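Local coordinates for protein putative C39-like peptidase (Bacillus anthracis, PDB 3ERV) that is a putative C39-like cysteine peptidase whose substrate is not known and which probably cleaves peptide bonds through a Cys-His-Asp triad, at residues G106-P111 with G217-S222; A154-D159 with T174-C179. All blocks are in the same frame, centred on the assembly; numbering follows the deposited sequence.

Interaction 1 (G106-P111 with G217-S222); sequences GVYHGP and GSQAIS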
ATOM      1  N   GLY A 106      10.206   1.927  -2.949  1.00 43.41           N
ATOM      2  CA  GLY A 106       8.839   1.372  -2.895  1.00 43.46           C
ATOM      3  C   GLY A 106       8.159   1.812  -4.171  1.00 43.46           C
ATOM      4  O   GLY A 106       8.827   2.237  -5.130  1.00 43.64           O
ATOM      5  N   VAL A 107       6.838   1.744  -4.181  1.00 43.66           N
ATOM      6  CA  VAL A 107       6.077   2.038  -5.381  1.00 44.01           C
ATOM      7  C   VAL A 107       4.800   2.706  -4.904  1.00 44.75           C
ATOM      8  O   VAL A 107       4.294   2.390  -3.827  1.00 46.91           O
ATOM      9  CB  VAL A 107       5.771   0.747  -6.207  1.00 43.21           C
ATOM     10  CG1 VAL A 107       4.924  -0.217  -5.366  1.00 44.77           C
ATOM     11  CG2 VAL A 107       5.026   1.101  -7.493  1.00 41.75           C
ATOM     12  N   TYR A 108       4.288   3.652  -5.680  1.00 45.01           N
ATOM     13  CA  TYR A 108       3.107   4.389  -5.267  1.00 45.14           C
ATOM     14  C   TYR A 108       1.854   3.827  -5.960  1.00 45.52           C
ATOM     15  O   TYR A 108       1.899   2.801  -6.626  1.00 44.38           O
ATOM     16  CB  TYR A 108       3.305   5.895  -5.499  1.00 45.54           C
ATOM     17  CG  TYR A 108       4.148   6.585  -4.425  1.00 46.26           C
ATOM     18  CD1 TYR A 108       4.596   5.868  -3.306  1.00 45.53           C
ATOM     19  CD2 TYR A 108       4.463   7.973  -4.499  1.00 48.09           C
ATOM     20  CE1 TYR A 108       5.347   6.469  -2.305  1.00 44.29           C
ATOM     21  CE2 TYR A 108       5.219   8.598  -3.482  1.00 46.05           C
ATOM     22  CZ  TYR A 108       5.654   7.825  -2.374  1.00 46.25           C
ATOM     23  OH  TYR A 108       6.411   8.371  -1.326  1.00 49.03           O
ATOM     24  N   HIS A 109       0.728   4.507  -5.796  1.00 45.93           N
ATOM     25  CA  HIS A 109      -0.540   3.962  -6.189  1.00 45.97           C
ATOM     26  C   HIS A 109      -0.698   3.686  -7.715  1.00 46.14           C
ATOM     27  O   HIS A 109      -1.358   2.731  -8.097  1.00 45.55           O
ATOM     28  CB  HIS A 109      -1.668   4.874  -5.676  1.00 46.45           C
ATOM     29  CG  HIS A 109      -1.789   6.157  -6.439  1.00 45.56           C
ATOM     30  ND1 HIS A 109      -2.657   6.307  -7.504  1.00 48.08           N
ATOM     31  CD2 HIS A 109      -1.129   7.335  -6.321  1.00 45.70           C
ATOM     32  CE1 HIS A 109      -2.534   7.532  -8.003  1.00 48.04           C
ATOM     33  NE2 HIS A 109      -1.616   8.175  -7.299  1.00 49.95           N
ATOM     34  N   GLY A 110      -0.111   4.504  -8.587  1.00 46.38           N
ATOM     35  CA  GLY A 110      -0.358   4.313 -10.042  1.00 46.00           C
ATOM     36  C   GLY A 110       0.033   2.922 -10.559  1.00 45.99           C
ATOM     37  O   GLY A 110      -0.809   2.119 -11.046  1.00 46.65           O
ATOM     38  N   PRO A 111       1.322   2.612 -10.480  1.00 45.23           N
ATOM     39  CA  PRO A 111       1.888   1.331 -10.927  1.00 44.76           C
ATOM     40  C   PRO A 111       1.263   0.203 -10.109  1.00 45.63           C
ATOM     41  O   PRO A 111       0.978  -0.876 -10.612  1.00 43.55           O
ATOM     42  CB  PRO A 111       3.398   1.480 -10.580  1.00 45.78           C
ATOM     43  CG  PRO A 111       3.618   3.026 -10.476  1.00 43.93           C
ATOM     44  CD  PRO A 111       2.322   3.506  -9.879  1.00 44.35           C
ATOM     45  N   GLY A 217      -0.350  11.204   0.806  1.00 51.49           N
ATOM     46  CA  GLY A 217      -0.911  11.461  -0.503  1.00 49.92           C
ATOM     47  C   GLY A 217      -2.299  10.868  -0.669  1.00 50.03           C
ATOM     48  O   GLY A 217      -2.821  10.805  -1.780  1.00 49.36           O
ATOM     49  N   SER A 218      -2.889  10.417   0.427  1.00 49.47           N
ATOM     50  CA  SER A 218      -4.193   9.739   0.370  1.00 49.33           C
ATOM     51  C   SER A 218      -4.232   8.566  -0.649  1.00 48.52           C
ATOM     52  O   SER A 218      -5.237   8.374  -1.337  1.00 48.33           O
ATOM     53  CB  SER A 218      -5.288  10.763   0.037  1.00 50.12           C
ATOM     54  OG  SER A 218      -5.574  11.555   1.181  1.00 50.89           O
ATOM     55  N   GLN A 219      -3.135   7.814  -0.750  1.00 47.98           N
ATOM     56  CA  GLN A 219      -3.014   6.788  -1.776  1.00 47.92           C
ATOM     57  C   GLN A 219      -3.708   5.489  -1.342  1.00 47.38           C
ATOM     58  O   GLN A 219      -3.441   4.976  -0.246  1.00 46.75           O
ATOM     59  CB  GLN A 219      -1.579   6.508  -2.101  1.00 47.54           C
ATOM     60  CG  GLN A 219      -0.649   7.728  -2.208  1.00 49.83           C
ATOM     61  CD  GLN A 219       0.706   7.283  -2.728  1.00 49.33           C
ATOM     62  OE1 GLN A 219       0.756   6.439  -3.615  1.00 50.25           O
ATOM     63  NE2 GLN A 219       1.805   7.810  -2.168  1.00 45.76           N
ATOM     64  N   ALA A 220      -4.596   4.967  -2.192  1.00 46.49           N
ATOM     65  CA  ALA A 220      -5.362   3.758  -1.824  1.00 46.80           C
ATOM     66  C   ALA A 220      -5.891   3.014  -3.010  1.00 47.06           C
ATOM     67  O   ALA A 220      -6.335   3.613  -3.968  1.00 48.22           O
ATOM     68  CB  ALA A 220      -6.502   4.099  -0.909  1.00 46.13           C
ATOM     69  N   ILE A 221      -5.818   1.688  -2.945  1.00 47.49           N
ATOM     70  CA  ILE A 221      -6.286   0.814  -4.024  1.00 47.59           C
ATOM     71  C   ILE A 221      -7.299  -0.182  -3.427  1.00 47.17           C
ATOM     72  O   ILE A 221      -7.079  -0.746  -2.353  1.00 45.44           O
ATOM     73  CB  ILE A 221      -5.138  -0.023  -4.653  1.00 48.02           C
ATOM     74  CG1 ILE A 221      -4.033   0.847  -5.277  1.00 49.67           C
ATOM     75  CG2 ILE A 221      -5.675  -1.085  -5.641  1.00 46.41           C
ATOM     76  CD1 ILE A 221      -4.570   1.833  -6.218  1.00 54.89           C
ATOM     77  N   SER A 222      -8.382  -0.436  -4.138  1.00 46.68           N
ATOM     78  CA  SER A 222      -9.286  -1.496  -3.706  1.00 47.23           C
ATOM     79  C   SER A 222      -9.901  -2.173  -4.926  1.00 47.61           C
ATOM     80  O   SER A 222      -9.317  -2.144  -6.025  1.00 46.98           O
ATOM     81  CB  SER A 222     -10.372  -0.951  -2.755  1.00 47.67           C
ATOM     82  OG  SER A 222     -11.155  -2.021  -2.205  1.00 47.95           O
TER

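Interaction 2 (A154-D159 with T174-C179); sequences APLDED and TYNEHC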
ATOM      1  N   ALA A 154       1.452   7.546  12.158  1.00 57.54           N
ATOM      2  CA  ALA A 154       1.142   8.887  12.645  1.00 58.30           C
ATOM      3  C   ALA A 154       1.855   9.883  11.762  1.00 58.30           C
ATOM      4  O   ALA A 154       2.847   9.542  11.095  1.00 57.26           O
ATOM      5  CB  ALA A 154       1.554   9.057  14.126  1.00 58.09           C
ATOM      6  N   PRO A 155       1.342  11.123  11.732  1.00 59.10           N
ATOM      7  CA  PRO A 155       1.941  12.155  10.884  1.00 59.40           C
ATOM      8  C   PRO A 155       3.425  12.365  11.232  1.00 60.46           C
ATOM      9  O   PRO A 155       3.858  12.217  12.406  1.00 60.41           O
ATOM     10  CB  PRO A 155       1.093  13.394  11.184  1.00 59.92           C
ATOM     11  CG  PRO A 155      -0.243  12.813  11.647  1.00 60.48           C
ATOM     12  CD  PRO A 155       0.127  11.586  12.425  1.00 58.93           C
ATOM     13  N   LEU A 156       4.225  12.648  10.218  1.00 60.71           N
ATOM     14  CA  LEU A 156       5.632  12.784  10.450  1.00 60.59           C
ATOM     15  C   LEU A 156       5.939  14.251  10.374  1.00 61.51           C
ATOM     16  O   LEU A 156       5.283  15.014   9.641  1.00 60.72           O
ATOM     17  CB  LEU A 156       6.458  12.030   9.401  1.00 60.89           C
ATOM     18  CG  LEU A 156       6.429  10.492   9.417  1.00 60.42           C
ATOM     19  CD1 LEU A 156       7.111   9.888   8.167  1.00 57.74           C
ATOM     20  CD2 LEU A 156       7.005   9.923  10.715  1.00 57.25           C
ATOM     21  N   ASP A 157       6.934  14.641  11.156  1.00 62.73           N
ATOM     22  CA  ASP A 157       7.528  15.943  11.054  1.00 64.36           C
ATOM     23  C   ASP A 157       8.053  16.129   9.642  1.00 63.98           C
ATOM     24  O   ASP A 157       8.600  15.203   9.046  1.00 63.48           O
ATOM     25  CB  ASP A 157       8.709  15.980  12.007  1.00 65.72           C
ATOM     26  CG  ASP A 157       9.161  17.379  12.319  1.00 70.46           C
ATOM     27  OD1 ASP A 157       9.114  17.713  13.531  1.00 75.68           O
ATOM     28  OD2 ASP A 157       9.572  18.132  11.379  1.00 73.23           O
ATOM     29  N   GLU A 158       7.939  17.346   9.142  1.00 64.23           N
ATOM     30  CA  GLU A 158       8.375  17.676   7.797  1.00 65.49           C
ATOM     31  C   GLU A 158       9.814  17.325   7.495  1.00 65.12           C
ATOM     32  O   GLU A 158      10.149  17.043   6.353  1.00 64.95           O
ATOM     33  CB  GLU A 158       8.189  19.170   7.533  1.00 66.37           C
ATOM     34  CG  GLU A 158       6.848  19.530   6.951  1.00 70.40           C
ATOM     35  CD  GLU A 158       6.722  19.080   5.498  1.00 77.64           C
ATOM     36  OE1 GLU A 158       5.577  18.777   5.077  1.00 79.02           O
ATOM     37  OE2 GLU A 158       7.773  19.015   4.790  1.00 80.28           O
ATOM     38  N   ASP A 159      10.677  17.369   8.506  1.00 65.14           N
ATOM     39  CA  ASP A 159      12.105  17.158   8.272  1.00 65.02           C
ATOM     40  C   ASP A 159      12.466  15.697   8.053  1.00 63.80           C
ATOM     41  O   ASP A 159      13.581  15.396   7.601  1.00 63.60           O
ATOM     42  CB  ASP A 159      12.962  17.773   9.394  1.00 66.12           C
ATOM     43  CG  ASP A 159      12.585  17.268  10.778  1.00 69.23           C
ATOM     44  OD1 ASP A 159      11.830  16.265  10.892  1.00 72.66           O
ATOM     45  OD2 ASP A 159      13.076  17.874  11.771  1.00 73.65           O
ATOM     46  N   THR A 174       9.903   9.324   2.194  1.00 52.97           N
ATOM     47  CA  THR A 174      10.424   9.121   3.510  1.00 53.52           C
ATOM     48  C   THR A 174      10.777   7.650   3.625  1.00 53.94           C
ATOM     49  O   THR A 174       9.990   6.817   3.202  1.00 52.87           O
ATOM     50  CB  THR A 174       9.414   9.489   4.650  1.00 53.14           C
ATOM     51  OG1 THR A 174       9.933   8.966   5.876  1.00 55.98           O
ATOM     52  CG2 THR A 174       8.014   8.887   4.425  1.00 52.62           C
ATOM     53  N   TYR A 175      11.925   7.331   4.235  1.00 54.47           N
ATOM     54  CA  TYR A 175      12.330   5.930   4.361  1.00 56.06           C
ATOM     55  C   TYR A 175      11.550   5.201   5.442  1.00 55.47           C
ATOM     56  O   TYR A 175      11.855   4.078   5.798  1.00 56.95           O
ATOM     57  CB  TYR A 175      13.836   5.820   4.576  1.00 58.06           C
ATOM     58  CG  TYR A 175      14.614   6.876   3.805  1.00 61.77           C
ATOM     59  CD1 TYR A 175      15.009   6.664   2.477  1.00 64.67           C
ATOM     60  CD2 TYR A 175      14.956   8.098   4.417  1.00 69.04           C
ATOM     61  CE1 TYR A 175      15.737   7.637   1.775  1.00 67.68           C
ATOM     62  CE2 TYR A 175      15.694   9.088   3.735  1.00 69.40           C
ATOM     63  CZ  TYR A 175      16.069   8.854   2.414  1.00 71.48           C
ATOM     64  OH  TYR A 175      16.789   9.832   1.746  1.00 73.65           O
ATOM     65  N   ASN A 176      10.545   5.876   5.952  1.00 54.35           N
ATOM     66  CA  ASN A 176       9.515   5.332   6.816  1.00 54.65           C
ATOM     67  C   ASN A 176       8.339   4.775   5.970  1.00 52.77           C
ATOM     68  O   ASN A 176       7.381   4.263   6.528  1.00 52.08           O
ATOM     69  CB  ASN A 176       8.899   6.541   7.597  1.00 55.19           C
ATOM     70  CG  ASN A 176       9.703   6.940   8.794  1.00 60.66           C
ATOM     71  OD1 ASN A 176       9.418   6.484   9.900  1.00 66.95           O
ATOM     72  ND2 ASN A 176      10.712   7.811   8.599  1.00 63.89           N
ATOM     73  N   GLU A 177       8.361   4.999   4.650  1.00 51.30           N
ATOM     74  CA  GLU A 177       7.221   4.597   3.786  1.00 51.10           C
ATOM     75  C   GLU A 177       6.839   3.154   4.067  1.00 49.54           C
ATOM     76  O   GLU A 177       7.704   2.286   4.173  1.00 49.12           O
ATOM     77  CB  GLU A 177       7.559   4.728   2.282  1.00 51.06           C
ATOM     78  CG  GLU A 177       6.380   4.369   1.317  1.00 53.12           C
ATOM     79  CD  GLU A 177       6.449   2.969   0.652  1.00 54.01           C
ATOM     80  OE1 GLU A 177       7.396   2.191   0.900  1.00 54.25           O
ATOM     81  OE2 GLU A 177       5.512   2.633  -0.122  1.00 55.06           O
ATOM     82  N   HIS A 178       5.543   2.909   4.149  1.00 49.15           N
ATOM     83  CA  HIS A 178       5.025   1.600   4.428  1.00 48.90           C
ATOM     84  C   HIS A 178       3.671   1.347   3.728  1.00 48.67           C
ATOM     85  O   HIS A 178       2.975   2.282   3.264  1.00 49.15           O
ATOM     86  CB  HIS A 178       4.923   1.405   5.944  1.00 48.78           C
ATOM     87  CG  HIS A 178       4.743  -0.032   6.363  1.00 50.07           C
ATOM     88  ND1 HIS A 178       5.403  -1.083   5.748  1.00 51.48           N
ATOM     89  CD2 HIS A 178       3.977  -0.591   7.332  1.00 51.25           C
ATOM     90  CE1 HIS A 178       5.057  -2.221   6.324  1.00 51.10           C
ATOM     91  NE2 HIS A 178       4.187  -1.952   7.284  1.00 52.88           N
ATOM     92  N   CYS A 179       3.273   0.084   3.640  1.00 47.70           N
ATOM     93  CA  CYS A 179       2.017  -0.220   2.949  1.00 45.19           C
ATOM     94  C   CYS A 179       1.345  -1.354   3.660  1.00 44.54           C
ATOM     95  O   CYS A 179       1.973  -2.349   3.974  1.00 44.68           O
ATOM     96  CB  CYS A 179       2.290  -0.565   1.476  1.00 44.98           C
ATOM     97  SG  CYS A 179       0.816  -1.035   0.558  1.00 42.96           S
TER

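Interaction 1 (G106-P111 with G217-S222)
Gln219 turns CG away from its own carbonyl carbon (chi1 -42°) and then runs extended through CD, which carries its amide across to Tyr108 and His109 at the start of helix 109-119. The two ends of that amide do different work. Gln219 OE1 accepts a hydrogen bond from His109 N at 2.9 Å; the donor lies nearly along the C=O axis, while the N-H...O angle is 144°, so the bond is bent at the hydrogen. Because His109 follows the N-cap residue Tyr108, the glutamine oxygen takes up a backbone N-H of the first helical turn. Gln219 NE2 lies over the centre of the Tyr108 ring, 3.3 Å above its plane, with amide and ring planes 81° apart, so the amide stands on edge over the ring, with OE1 out toward Tyr108 CB. A second bond, from Gln219 NE2 to Met216 O, fixes the amide's rotation. His109 borders the same oxygen with its imidazole edge: CD2 comes to 3.4 Å from Gln219 OE1, in the ring plane, while ND1 is bonded to Asp126. Ile221 CD1 packs 3.8 Å from His109 O. Tyr108 OH is held by Tyr105 and Ser172 O. The contact thus joins the N-terminus of helix 109-119 to the segment between the Schellman-capped end of helix 206-215 and strand 220-223, which pairs with strands 124-126 and 145-150.

Interaction 2 (A154-D159 with T174-C179)
This is a small van der Waals contact between two loops at the periphery of the fold: a single leucine methyl group resting on a type I turn that leads into strand 177-185. Leu156 CD1 makes the closest approaches, 3.7 Å to Thr174 OG1 and 3.8 Å to Asn176 CB, and no hydrogen bond crosses between the segments. The limited extent agrees with this: 100 Å² is buried in all, and even the nearest pair of CA atoms, in Leu156 and Asn176, is 9.2 Å apart, so the side chains bridge the gap between the backbones. Leu156 and Thr174 reach toward each other tip to tip, whereas Asn176 passes the leucine at a slant and offers CB and CG.

The surface under the methyl is shaped by polar bonds within 174-179. With OG1 anti to the backbone N of its own residue (chi1 167°), Thr174 accepts through OG1 from Asn176 N at 3.2 Å, which makes an ST turn. Thr174 OG1 also receives Asn176 ND2 at 3.1 Å, the oxygen lying 18° out of the amide plane, so two donors of one residue grip it and tie the asparagine side chain back over the turn. Glu177 N closes the turn on Thr174 O at 2.8 Å. In the other segment, Leu156 sits just before an Asx turn made by Asp157.

Leu156 also touches Asn150 of strand 145-150, and its backbone N bonds to Gln215, while Pro155 packs on helix 206-215. The 154-159 loop therefore lies between that helix and the turn joining hairpin strand 169-173 to strand 177-185.

Interactions 1 and 2 have centres about 15 Å apart and reach the same seven-stranded antiparallel sheet, through strands 220-223 and 177-185, which both pair with strand 145-150. Along the chain the order is 106-111, 154-159, 174-179, 217-222, so the second contact falls between the two halves of the first. They touch lightly: Val107 O is 3.9 Å from Glu177 OE2. Interaction 1 is buried near the centre of the chain, interaction 2 farther out. Strand 177-185 carries His178, which, with Cys50 and Asp194, has the geometry of a Cys-His-Asp triad, consistent with a peptidase of the papain-like clan; the touching residues of 174-179 precede His178, and the contact implies no role at that site.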